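Local atomic coordinates of replication initiator A family protein (PDB entry 4PT7), a protein that probably initiates replication of staphylococcal multiresistance plasmids by assembling on the plasmid origin, through an N-terminal domain of the helix-turn-helix class. Residues F16-K21 with I42-L47; K30-D35 with K87-D92; N48-N53 with I62-S67; G93-K98 with L108-P113. All blocks are in the same frame, centred on the assembly; numbering follows the deposited sequence.

Contact 1 of 4, residues F16-K21 with I42-L47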
# COMPACT_ATOMS: atom_id res chain seq x y z
N PHE B 16 15.14 -1.91 15.98
CA PHE B 16 14.43 -2.76 15.04
C PHE B 16 12.99 -3.07 15.43
O PHE B 16 12.52 -2.72 16.51
CB PHE B 16 15.16 -4.12 14.87
CG PHE B 16 16.65 -4.08 15.12
CD1 PHE B 16 17.15 -3.95 16.41
CD2 PHE B 16 17.56 -4.21 14.07
CE1 PHE B 16 18.53 -3.93 16.66
CE2 PHE B 16 18.95 -4.20 14.30
CZ PHE B 16 19.43 -4.06 15.60
N TYR B 17 12.30 -3.73 14.50
CA TYR B 17 10.96 -4.21 14.72
C TYR B 17 11.25 -5.70 14.83
O TYR B 17 12.05 -6.23 14.07
CB TYR B 17 10.06 -3.93 13.51
CG TYR B 17 9.65 -2.48 13.43
CD1 TYR B 17 9.84 -1.76 12.25
CD2 TYR B 17 9.09 -1.83 14.53
CE1 TYR B 17 9.49 -0.41 12.18
CE2 TYR B 17 8.74 -0.49 14.47
CZ TYR B 17 8.94 0.22 13.29
OH TYR B 17 8.58 1.54 13.22
N GLN B 18 10.62 -6.35 15.80
CA GLN B 18 10.85 -7.77 16.05
C GLN B 18 9.71 -8.68 15.64
O GLN B 18 8.59 -8.56 16.14
CB GLN B 18 11.13 -7.99 17.55
CG GLN B 18 12.37 -7.30 18.06
CD GLN B 18 12.51 -7.36 19.58
OE1 GLN B 18 13.58 -7.65 20.11
NE2 GLN B 18 11.41 -7.09 20.29
N ILE B 19 10.01 -9.63 14.76
CA ILE B 19 9.00 -10.58 14.32
C ILE B 19 9.29 -11.93 14.95
O ILE B 19 10.41 -12.44 14.86
CB ILE B 19 9.00 -10.75 12.79
CG1 ILE B 19 8.83 -9.39 12.10
CG2 ILE B 19 7.87 -11.68 12.37
CD1 ILE B 19 9.00 -9.44 10.60
N PRO B 20 8.29 -12.53 15.61
CA PRO B 20 8.46 -13.84 16.24
C PRO B 20 8.90 -14.88 15.21
O PRO B 20 8.29 -15.00 14.15
CB PRO B 20 7.07 -14.14 16.80
CG PRO B 20 6.56 -12.78 17.16
CD PRO B 20 6.99 -11.94 15.97
N LYS B 21 9.94 -15.64 15.54
CA LYS B 21 10.46 -16.68 14.65
C LYS B 21 9.40 -17.74 14.38
O LYS B 21 9.38 -18.36 13.31
CB LYS B 21 11.71 -17.34 15.25
CG LYS B 21 12.96 -16.46 15.24
CD LYS B 21 14.22 -17.31 15.46
CE LYS B 21 15.47 -16.46 15.44
NZ LYS B 21 16.71 -17.27 15.64
N ILE B 42 5.39 -4.16 14.19
CA ILE B 42 5.29 -2.72 14.41
C ILE B 42 4.34 -2.43 15.57
O ILE B 42 4.63 -1.58 16.41
CB ILE B 42 4.81 -1.99 13.14
CG1 ILE B 42 5.84 -2.16 12.02
CG2 ILE B 42 4.57 -0.51 13.44
CD1 ILE B 42 5.53 -1.40 10.75
N LEU B 43 3.21 -3.13 15.63
CA LEU B 43 2.29 -2.91 16.73
C LEU B 43 2.92 -3.34 18.06
O LEU B 43 2.64 -2.75 19.11
CB LEU B 43 0.97 -3.66 16.50
CG LEU B 43 0.10 -3.15 15.35
CD1 LEU B 43 -1.14 -4.02 15.21
CD2 LEU B 43 -0.30 -1.71 15.61
N ARG B 44 3.78 -4.35 18.01
CA ARG B 44 4.46 -4.85 19.20
C ARG B 44 5.32 -3.74 19.78
O ARG B 44 5.34 -3.52 20.99
CB ARG B 44 5.34 -6.06 18.84
CG ARG B 44 6.20 -6.56 19.97
CD ARG B 44 7.08 -7.72 19.54
NE ARG B 44 6.89 -8.81 20.48
CZ ARG B 44 7.54 -8.93 21.63
NH1 ARG B 44 7.27 -9.95 22.43
NH2 ARG B 44 8.50 -8.07 21.96
N ASP B 45 6.04 -3.05 18.90
CA ASP B 45 6.90 -1.95 19.30
C ASP B 45 6.02 -0.82 19.88
O ASP B 45 6.46 -0.07 20.74
CB ASP B 45 7.68 -1.45 18.09
CG ASP B 45 8.57 -0.27 18.42
OD1 ASP B 45 9.64 -0.47 19.03
OD2 ASP B 45 8.20 0.87 18.07
N ARG B 46 4.79 -0.71 19.40
CA ARG B 46 3.89 0.35 19.87
C ARG B 46 3.40 0.16 21.30
O ARG B 46 2.97 1.11 21.93
CB ARG B 46 2.68 0.48 18.94
CG ARG B 46 2.89 1.40 17.77
CD ARG B 46 2.57 2.83 18.11
NE ARG B 46 3.20 3.73 17.15
CZ ARG B 46 2.94 5.03 17.04
NH1 ARG B 46 2.04 5.60 17.84
NH2 ARG B 46 3.58 5.74 16.13
N LEU B 47 3.47 -1.07 21.81
CA LEU B 47 3.05 -1.37 23.17
C LEU B 47 3.69 -0.42 24.17
O LEU B 47 3.11 -0.11 25.21
CB LEU B 47 3.42 -2.81 23.53
CG LEU B 47 2.67 -3.91 22.77
CD1 LEU B 47 3.26 -5.29 23.08
CD2 LEU B 47 1.21 -3.84 23.16
O HOH W 1 8.79 3.02 15.59

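Contact 2 of 4, residues K30-D35 with K87-D92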
# COMPACT_ATOMS: atom_id res chain seq x y z
N LYS B 30 1.02 -20.23 8.80
CA LYS B 30 1.34 -20.29 7.38
C LYS B 30 0.43 -19.38 6.56
O LYS B 30 0.75 -19.03 5.43
CB LYS B 30 1.25 -21.74 6.88
CG LYS B 30 -0.17 -22.32 6.92
CD LYS B 30 -0.18 -23.79 6.48
CE LYS B 30 -1.61 -24.31 6.29
NZ LYS B 30 -2.46 -24.23 7.52
N ASN B 31 -0.71 -18.97 7.14
CA ASN B 31 -1.65 -18.09 6.45
C ASN B 31 -1.27 -16.62 6.53
O ASN B 31 -1.83 -15.78 5.82
CB ASN B 31 -3.06 -18.29 7.02
CG ASN B 31 -3.63 -19.67 6.68
OD1 ASN B 31 -4.35 -20.24 7.53
ND2 ASN B 31 -3.37 -20.17 5.56
N LEU B 32 -0.32 -16.29 7.40
CA LEU B 32 0.11 -14.91 7.55
C LEU B 32 0.93 -14.46 6.35
O LEU B 32 1.78 -15.20 5.85
CB LEU B 32 0.95 -14.72 8.83
CG LEU B 32 0.30 -14.91 10.20
CD1 LEU B 32 1.31 -14.53 11.28
CD2 LEU B 32 -0.95 -14.03 10.33
N THR B 33 0.67 -13.24 5.90
CA THR B 33 1.40 -12.68 4.78
C THR B 33 2.55 -11.87 5.38
O THR B 33 2.57 -11.61 6.59
CB THR B 33 0.51 -11.71 3.98
OG1 THR B 33 0.16 -10.60 4.80
CG2 THR B 33 -0.77 -12.42 3.54
N ASN B 34 3.51 -11.48 4.56
CA ASN B 34 4.62 -10.70 5.09
C ASN B 34 4.11 -9.40 5.70
O ASN B 34 4.65 -8.95 6.71
CB ASN B 34 5.64 -10.40 3.99
CG ASN B 34 6.41 -11.65 3.55
OD1 ASN B 34 6.62 -12.57 4.33
ND2 ASN B 34 6.85 -11.66 2.30
N ASP B 35 3.08 -8.80 5.10
CA ASP B 35 2.56 -7.55 5.64
C ASP B 35 1.99 -7.72 7.05
O ASP B 35 2.08 -6.81 7.88
CB ASP B 35 1.51 -6.95 4.70
CG ASP B 35 2.14 -6.19 3.54
OD1 ASP B 35 3.12 -5.46 3.78
OD2 ASP B 35 1.65 -6.32 2.41
N LYS B 87 -7.80 -8.57 9.92
CA LYS B 87 -8.53 -9.82 9.74
C LYS B 87 -7.58 -11.01 9.85
O LYS B 87 -7.89 -12.00 10.51
CB LYS B 87 -9.21 -9.84 8.36
CG LYS B 87 -10.30 -10.91 8.20
CD LYS B 87 -11.53 -10.58 9.05
CE LYS B 87 -12.75 -11.43 8.67
NZ LYS B 87 -12.57 -12.90 8.89
N GLY B 88 -6.43 -10.90 9.21
CA GLY B 88 -5.45 -11.97 9.25
C GLY B 88 -4.89 -12.20 10.65
O GLY B 88 -4.78 -13.33 11.08
N LEU B 89 -4.54 -11.13 11.36
CA LEU B 89 -4.02 -11.31 12.72
C LEU B 89 -5.10 -11.87 13.62
O LEU B 89 -4.83 -12.72 14.47
CB LEU B 89 -3.49 -9.98 13.28
CG LEU B 89 -2.32 -9.37 12.49
CD1 LEU B 89 -1.79 -8.13 13.20
CD2 LEU B 89 -1.22 -10.41 12.35
N GLU B 90 -6.34 -11.41 13.41
CA GLU B 90 -7.46 -11.87 14.21
C GLU B 90 -7.77 -13.36 13.99
O GLU B 90 -8.05 -14.08 14.94
CB GLU B 90 -8.70 -11.04 13.90
CG GLU B 90 -9.74 -11.03 15.01
CD GLU B 90 -10.92 -10.10 14.74
OE1 GLU B 90 -10.69 -8.93 14.35
OE2 GLU B 90 -12.07 -10.55 14.93
N ASN B 91 -7.68 -13.82 12.75
CA ASN B 91 -7.96 -15.22 12.46
C ASN B 91 -6.96 -16.17 13.10
O ASN B 91 -7.26 -17.35 13.31
CB ASN B 91 -8.00 -15.49 10.95
CG ASN B 91 -9.24 -14.91 10.28
OD1 ASN B 91 -10.33 -14.87 10.88
ND2 ASN B 91 -9.09 -14.48 9.03
N ASP B 92 -5.76 -15.67 13.39
CA ASP B 92 -4.73 -16.50 14.00
C ASP B 92 -4.57 -16.24 15.49
O ASP B 92 -3.58 -16.62 16.10
CB ASP B 92 -3.41 -16.31 13.24
CG ASP B 92 -3.31 -17.21 12.02
OD1 ASP B 92 -2.52 -16.91 11.09
OD2 ASP B 92 -4.02 -18.23 11.99
O HOH W 2 -1.99 -19.63 9.69

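Contact 3 of 4, residues N48-N53 with I62-S67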
# COMPACT_ATOMS: atom_id res chain seq x y z
N ASN B 48 4.90 0.04 23.84
CA ASN B 48 5.62 0.97 24.70
C ASN B 48 4.84 2.27 24.84
O ASN B 48 4.76 2.85 25.92
CB ASN B 48 7.00 1.27 24.10
CG ASN B 48 7.74 2.34 24.87
OD1 ASN B 48 8.38 3.22 24.27
ND2 ASN B 48 7.67 2.28 26.20
N LEU B 49 4.27 2.72 23.72
CA LEU B 49 3.49 3.94 23.71
C LEU B 49 2.14 3.75 24.40
O LEU B 49 1.65 4.67 25.04
CB LEU B 49 3.30 4.43 22.27
CG LEU B 49 4.59 4.83 21.56
CD1 LEU B 49 4.27 5.35 20.16
CD2 LEU B 49 5.31 5.90 22.37
N SER B 50 1.54 2.57 24.27
CA SER B 50 0.26 2.33 24.93
C SER B 50 0.42 2.54 26.42
O SER B 50 -0.45 3.12 27.07
CB SER B 50 -0.26 0.93 24.67
OG SER B 50 -0.67 0.76 23.33
N ILE B 51 1.52 2.05 26.97
CA ILE B 51 1.77 2.19 28.40
C ILE B 51 1.81 3.67 28.77
O ILE B 51 1.17 4.10 29.72
CB ILE B 51 3.09 1.51 28.80
CG1 ILE B 51 2.93 -0.01 28.66
CG2 ILE B 51 3.47 1.89 30.23
CD1 ILE B 51 4.22 -0.77 28.81
N LYS B 52 2.57 4.45 28.01
CA LYS B 52 2.68 5.88 28.28
C LYS B 52 1.33 6.58 28.15
O LYS B 52 1.08 7.58 28.83
CB LYS B 52 3.69 6.52 27.32
CG LYS B 52 5.12 6.10 27.59
CD LYS B 52 6.08 6.71 26.58
CE LYS B 52 7.51 6.32 26.87
NZ LYS B 52 8.45 6.83 25.83
N ASN B 53 0.45 6.06 27.30
CA ASN B 53 -0.87 6.64 27.12
C ASN B 53 -1.84 6.09 28.15
O ASN B 53 -3.04 6.34 28.08
CB ASN B 53 -1.42 6.34 25.72
CG ASN B 53 -0.58 6.95 24.62
OD1 ASN B 53 0.04 8.00 24.80
ND2 ASN B 53 -0.56 6.30 23.46
N ILE B 62 -2.32 -4.67 28.05
CA ILE B 62 -2.02 -3.51 27.21
C ILE B 62 -2.85 -3.55 25.92
O ILE B 62 -2.89 -4.57 25.24
CB ILE B 62 -0.52 -3.46 26.86
CG1 ILE B 62 0.32 -3.57 28.13
CG2 ILE B 62 -0.19 -2.14 26.16
CD1 ILE B 62 1.81 -3.81 27.89
N TYR B 63 -3.47 -2.42 25.58
CA TYR B 63 -4.31 -2.36 24.39
C TYR B 63 -4.08 -1.08 23.58
O TYR B 63 -3.32 -0.20 23.97
CB TYR B 63 -5.79 -2.47 24.79
CG TYR B 63 -6.26 -1.37 25.71
CD1 TYR B 63 -6.60 -0.11 25.22
CD2 TYR B 63 -6.34 -1.57 27.10
CE1 TYR B 63 -7.00 0.92 26.07
CE2 TYR B 63 -6.74 -0.54 27.96
CZ TYR B 63 -7.07 0.70 27.43
OH TYR B 63 -7.46 1.72 28.27
N PHE B 64 -4.74 -1.01 22.43
CA PHE B 64 -4.64 0.15 21.54
C PHE B 64 -6.01 0.80 21.37
O PHE B 64 -7.04 0.11 21.34
CB PHE B 64 -4.13 -0.26 20.16
CG PHE B 64 -2.75 -0.81 20.16
CD1 PHE B 64 -2.50 -2.12 19.77
CD2 PHE B 64 -1.67 -0.01 20.54
CE1 PHE B 64 -1.20 -2.63 19.75
CE2 PHE B 64 -0.37 -0.50 20.53
CZ PHE B 64 -0.14 -1.81 20.13
N VAL B 65 -6.00 2.13 21.26
CA VAL B 65 -7.22 2.91 21.08
C VAL B 65 -6.98 3.82 19.88
O VAL B 65 -7.40 4.97 19.87
CB VAL B 65 -7.52 3.81 22.30
CG1 VAL B 65 -8.95 4.30 22.24
CG2 VAL B 65 -7.25 3.06 23.58
N TYR B 66 -6.29 3.30 18.87
CA TYR B 66 -5.99 4.09 17.69
C TYR B 66 -7.12 4.05 16.66
O TYR B 66 -7.76 3.02 16.45
CB TYR B 66 -4.69 3.59 17.05
CG TYR B 66 -3.42 3.90 17.82
CD1 TYR B 66 -2.54 2.89 18.19
CD2 TYR B 66 -3.07 5.22 18.11
CE1 TYR B 66 -1.33 3.18 18.83
CE2 TYR B 66 -1.86 5.52 18.75
CZ TYR B 66 -1.00 4.49 19.10
OH TYR B 66 0.20 4.77 19.71
N SER B 67 -7.36 5.19 16.02
CA SER B 67 -8.40 5.26 14.99
C SER B 67 -7.83 4.63 13.73
O SER B 67 -6.62 4.42 13.63
CB SER B 67 -8.80 6.71 14.71
OG SER B 67 -7.69 7.48 14.25
O HOH W 3 0.13 7.32 20.83

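Contact 4 of 4, residues G93-K98 with L108-P113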
# COMPACT_ATOMS: atom_id res chain seq x y z
N GLY B 93 -5.57 -15.59 16.08
CA GLY B 93 -5.54 -15.29 17.49
C GLY B 93 -4.43 -14.35 17.93
O GLY B 93 -4.10 -14.30 19.11
N LEU B 94 -3.86 -13.60 17.00
CA LEU B 94 -2.78 -12.67 17.33
C LEU B 94 -3.32 -11.28 17.63
O LEU B 94 -2.57 -10.40 18.08
CB LEU B 94 -1.76 -12.60 16.19
CG LEU B 94 -1.08 -13.93 15.87
CD1 LEU B 94 -0.21 -13.81 14.63
CD2 LEU B 94 -0.25 -14.35 17.09
N LEU B 95 -4.61 -11.08 17.41
CA LEU B 95 -5.23 -9.78 17.63
C LEU B 95 -6.67 -9.92 18.06
O LEU B 95 -7.43 -10.69 17.47
CB LEU B 95 -5.17 -8.96 16.34
CG LEU B 95 -5.73 -7.54 16.38
CD1 LEU B 95 -4.84 -6.67 17.26
CD2 LEU B 95 -5.80 -6.96 14.98
N ILE B 96 -7.05 -9.17 19.10
CA ILE B 96 -8.42 -9.17 19.59
C ILE B 96 -8.98 -7.79 19.30
O ILE B 96 -8.33 -6.77 19.58
CB ILE B 96 -8.50 -9.41 21.11
CG1 ILE B 96 -7.97 -10.81 21.46
CG2 ILE B 96 -9.95 -9.25 21.59
CD1 ILE B 96 -8.70 -11.93 20.77
N GLN B 97 -10.18 -7.74 18.75
CA GLN B 97 -10.80 -6.47 18.40
C GLN B 97 -12.18 -6.29 19.04
O GLN B 97 -13.10 -7.06 18.77
CB GLN B 97 -10.92 -6.37 16.87
CG GLN B 97 -11.31 -4.99 16.36
CD GLN B 97 -11.24 -4.88 14.84
OE1 GLN B 97 -11.40 -3.80 14.27
NE2 GLN B 97 -10.99 -6.01 14.17
N LYS B 98 -12.31 -5.29 19.91
CA LYS B 98 -13.58 -4.99 20.57
C LYS B 98 -14.14 -3.68 20.01
O LYS B 98 -13.53 -2.62 20.14
CB LYS B 98 -13.39 -4.85 22.09
CG LYS B 98 -13.00 -6.14 22.80
CD LYS B 98 -13.00 -5.98 24.31
CE LYS B 98 -12.55 -7.26 25.02
NZ LYS B 98 -13.40 -8.43 24.69
N LEU B 108 -8.18 -2.51 20.35
CA LEU B 108 -7.38 -3.61 19.82
C LEU B 108 -6.39 -4.14 20.86
O LEU B 108 -5.66 -3.37 21.49
CB LEU B 108 -6.59 -3.16 18.57
CG LEU B 108 -7.29 -3.15 17.21
CD1 LEU B 108 -8.47 -2.21 17.25
CD2 LEU B 108 -6.31 -2.71 16.12
N TYR B 109 -6.39 -5.46 21.02
CA TYR B 109 -5.48 -6.11 21.96
C TYR B 109 -4.54 -6.99 21.15
O TYR B 109 -4.97 -7.96 20.52
CB TYR B 109 -6.23 -7.03 22.94
CG TYR B 109 -6.90 -6.33 24.09
CD1 TYR B 109 -8.24 -5.95 24.01
CD2 TYR B 109 -6.21 -6.06 25.27
CE1 TYR B 109 -8.88 -5.33 25.09
CE2 TYR B 109 -6.83 -5.44 26.35
CZ TYR B 109 -8.16 -5.08 26.25
OH TYR B 109 -8.79 -4.46 27.31
N LEU B 110 -3.25 -6.65 21.16
CA LEU B 110 -2.27 -7.46 20.46
C LEU B 110 -2.07 -8.66 21.39
O LEU B 110 -2.11 -8.49 22.61
CB LEU B 110 -0.95 -6.71 20.31
CG LEU B 110 -0.25 -6.76 18.95
CD1 LEU B 110 1.26 -6.75 19.19
CD2 LEU B 110 -0.64 -8.00 18.19
N MET B 111 -1.85 -9.84 20.82
CA MET B 111 -1.66 -11.05 21.60
C MET B 111 -0.33 -11.73 21.28
O MET B 111 0.19 -11.62 20.17
CB MET B 111 -2.80 -12.03 21.32
CG MET B 111 -4.18 -11.42 21.46
SD MET B 111 -4.55 -10.90 23.13
CE MET B 111 -4.88 -12.50 23.86
N LYS B 112 0.21 -12.45 22.26
CA LYS B 112 1.46 -13.18 22.08
C LYS B 112 1.16 -14.45 21.30
O LYS B 112 0.07 -15.02 21.42
CB LYS B 112 2.09 -13.50 23.45
CG LYS B 112 2.60 -12.23 24.15
CD LYS B 112 2.66 -12.34 25.67
CE LYS B 112 3.73 -13.30 26.15
NZ LYS B 112 3.76 -13.33 27.64
N PRO B 113 2.11 -14.90 20.47
CA PRO B 113 1.92 -16.11 19.68
C PRO B 113 1.94 -17.38 20.52
O PRO B 113 2.27 -17.36 21.70
CB PRO B 113 3.09 -16.06 18.70
CG PRO B 113 4.15 -15.39 19.51
CD PRO B 113 3.38 -14.26 20.14

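Contact 1 of 4, residues F16-K21 with I42-L47
The ring of Tyr17 carries this contact. Ile42 CG1 sits over the centre of one ring face, 3.8 Å from the centroid and 3° off the normal, a nearly ideal CH-pi contact. Asp45 meets the same ring at its edge. Its CB lies near the ring plane, 3.8 Å from Tyr17 CD2, and its carboxylate plane stands 82° from the ring. The tyrosine hydroxyl also reaches Asp45 through a water. That water is 2.8 Å from Tyr17 OH and donates a weak bond to Asp45 OD2. Further along the strand, the donor groups Gln18 NE2 and Arg44 NH2 merely lie near each other, 3.5 Å apart. The torsions set these positions: Tyr17 CG is anti to the carbonyl carbon, while Asp45 CG is anti to the backbone N (chi1 178°). Strand 16-20 crosses helix 34-52 at the interface with the second subunit, where it pairs antiparallel with a strand of that subunit. Lys21 of the second subunit forms a salt bridge with Asp45, and Glu14 of the second subunit does so with Arg44. The helix's charges are thus balanced across the interface. The charge of Lys21 of the second subunit would tend to keep Asp45 ionised.

Contact 2 of 4, residues K30-D35 with K87-D92
The apolar part of the contact is Leu32. Its CG is anti to the carbonyl carbon (chi1 -66°), and branch CD2 does most of the touching. CD2 lies 4.2 Å from Leu89 CD2, methyl to methyl. The nearest CA atoms are those of Leu32 and Gly88, 6.5 Å apart. Glycine puts no side chain between them. Leu32 and Leu89 both also touch helix 34-52, on Lys37 and Met36 respectively, and Leu32 packs on Leu94 as well.

The contact joins the turn that leads into helix 34-52 to the C-terminal end of helix 79-91. Both belong to the RepA N-terminal region, which is assigned to the helix-turn-helix class. Thr33 is the N-cap of helix 34-52, and its OG1 bonds to the backbone N of Met36. On the other side, Asn91 N bonds to Lys87 O at 2.9 Å in the last turn of helix 79-91.

The same leucine methyl also meets oxygens. Leu32 CD2 is 4.0 Å from the backbone oxygen of Gly88. Asp92 OD1 comes closer, 3.4 Å from Leu32 CD2, and the two side chains cross obliquely.

A water joins the two segments at this carboxylate oxygen. It accepts a bond from Asn31 N at 2.9 Å. It can donate to Asp92 OD1, 3.1 Å away, one of several acceptors near it. Asn31 CB is also near this oxygen, 4.3 Å from Asp92 OD1. The side chain of Asp92 further touches Tyr29.

Contact 3 of 4, residues N48-N53 with I62-S67
Tyr66 OH is gripped by two partners. One is a water at 2.8 Å, which also accepts a bond from Asn53 ND2 at 2.9 Å. The other is Arg46 NH1, one helical turn before Ser50. The tyrosine ring and the Asn53 amide stand 87° apart, and the direct gap between Asn53 ND2 and Tyr66 OH is 4.1 Å, so the water bridges them. Asn53 OD1 turns to another partner, the backbone N of Glu131 of the second subunit. The one direct bond between the segments is from Ser50 OG to Tyr63 O, at 2.9 Å. The donor stands 41° out of the carbonyl plane. Ser50 OG is also 3.1 Å from Phe64 CD2, obliquely to the ring, and Ser50 CB lies 3.4 Å from Ile62 CG2. At the outer side Ile51 and Ile62 cross obliquely, CD1 to CD1. These contacts fold the loop before helix 68-74 back on the C-terminal end of helix 34-52. Phe64 also reaches strand 107-110, where it packs on Leu108 and Leu110. The nearby Arg46 guanidinium would tend to polarise the Tyr66 hydroxyl. The buried Ser50 hydroxyl spends its proton on a loop carbonyl, which ties helix to loop.

Contact 4 of 4, residues G93-K98 with L108-P113
A beta hairpin of strands 95-98 and 107-110 forms this contact. The strands run antiparallel at 167°. Ile96 and Tyr109 make the hydrogen-bonded pair. Ile96 N donates to Tyr109 O at 2.8 Å, and Tyr109 N donates to Ile96 O at 2.7 Å, both in the carbonyl planes and nearly straight. A third bond runs from Met111 N to Leu94 O at 2.9 Å, but from 51° above the carbonyl plane. Leu95 and Leu110, and Gln97 and Leu108, are non-hydrogen-bonded pairs. On the Ile96 and Tyr109 face, Ile96 CB touches Tyr109 CB, and Ile96 CG1 lies 3.8 Å from Met111 SD. The methionine bends at chi2 and chi3 to reach it. On the other face Leu95 CD1 lies 4.1 Å from Leu108 CB, and Gln97 lies alongside Leu108, with its amide nitrogen held by Glu90. At the open end of the hairpin Leu94 CD2 packs on Pro113, and both residues touch Tyr40 of helix 34-52 and Phe23. Gly93, with positive phi (64°), is the C-prime residue of the Schellman motif that ends helix 79-91. The backbone bonds fix the register, while Leu110 turns to Tyr40 and Leu43 of helix 34-52 and Leu108 to Phe64.

After helix 8-13 comes strand 16-20, and contact 1 brings it to helix 34-52, closing a loop of 20 residues. Contact 2 starts inside that loop and ends far beyond it, so the two cross. It spans 51 residues and ties the turn before helix 34-52 to the end of helix 79-91. Contact 3 is nested within it and closes a loop of 8 residues between its segments. Contact 4 follows in series directly after helix 79-91, closing the hairpin over 9 residues. Helix 34-52 serves contacts 1, 2 and 3. Contact 4 touches each of the others: Phe64 N reaches Leu108 O, Leu94 N reaches Leu89 O, and Leu110 packs on Leu43 and Arg44.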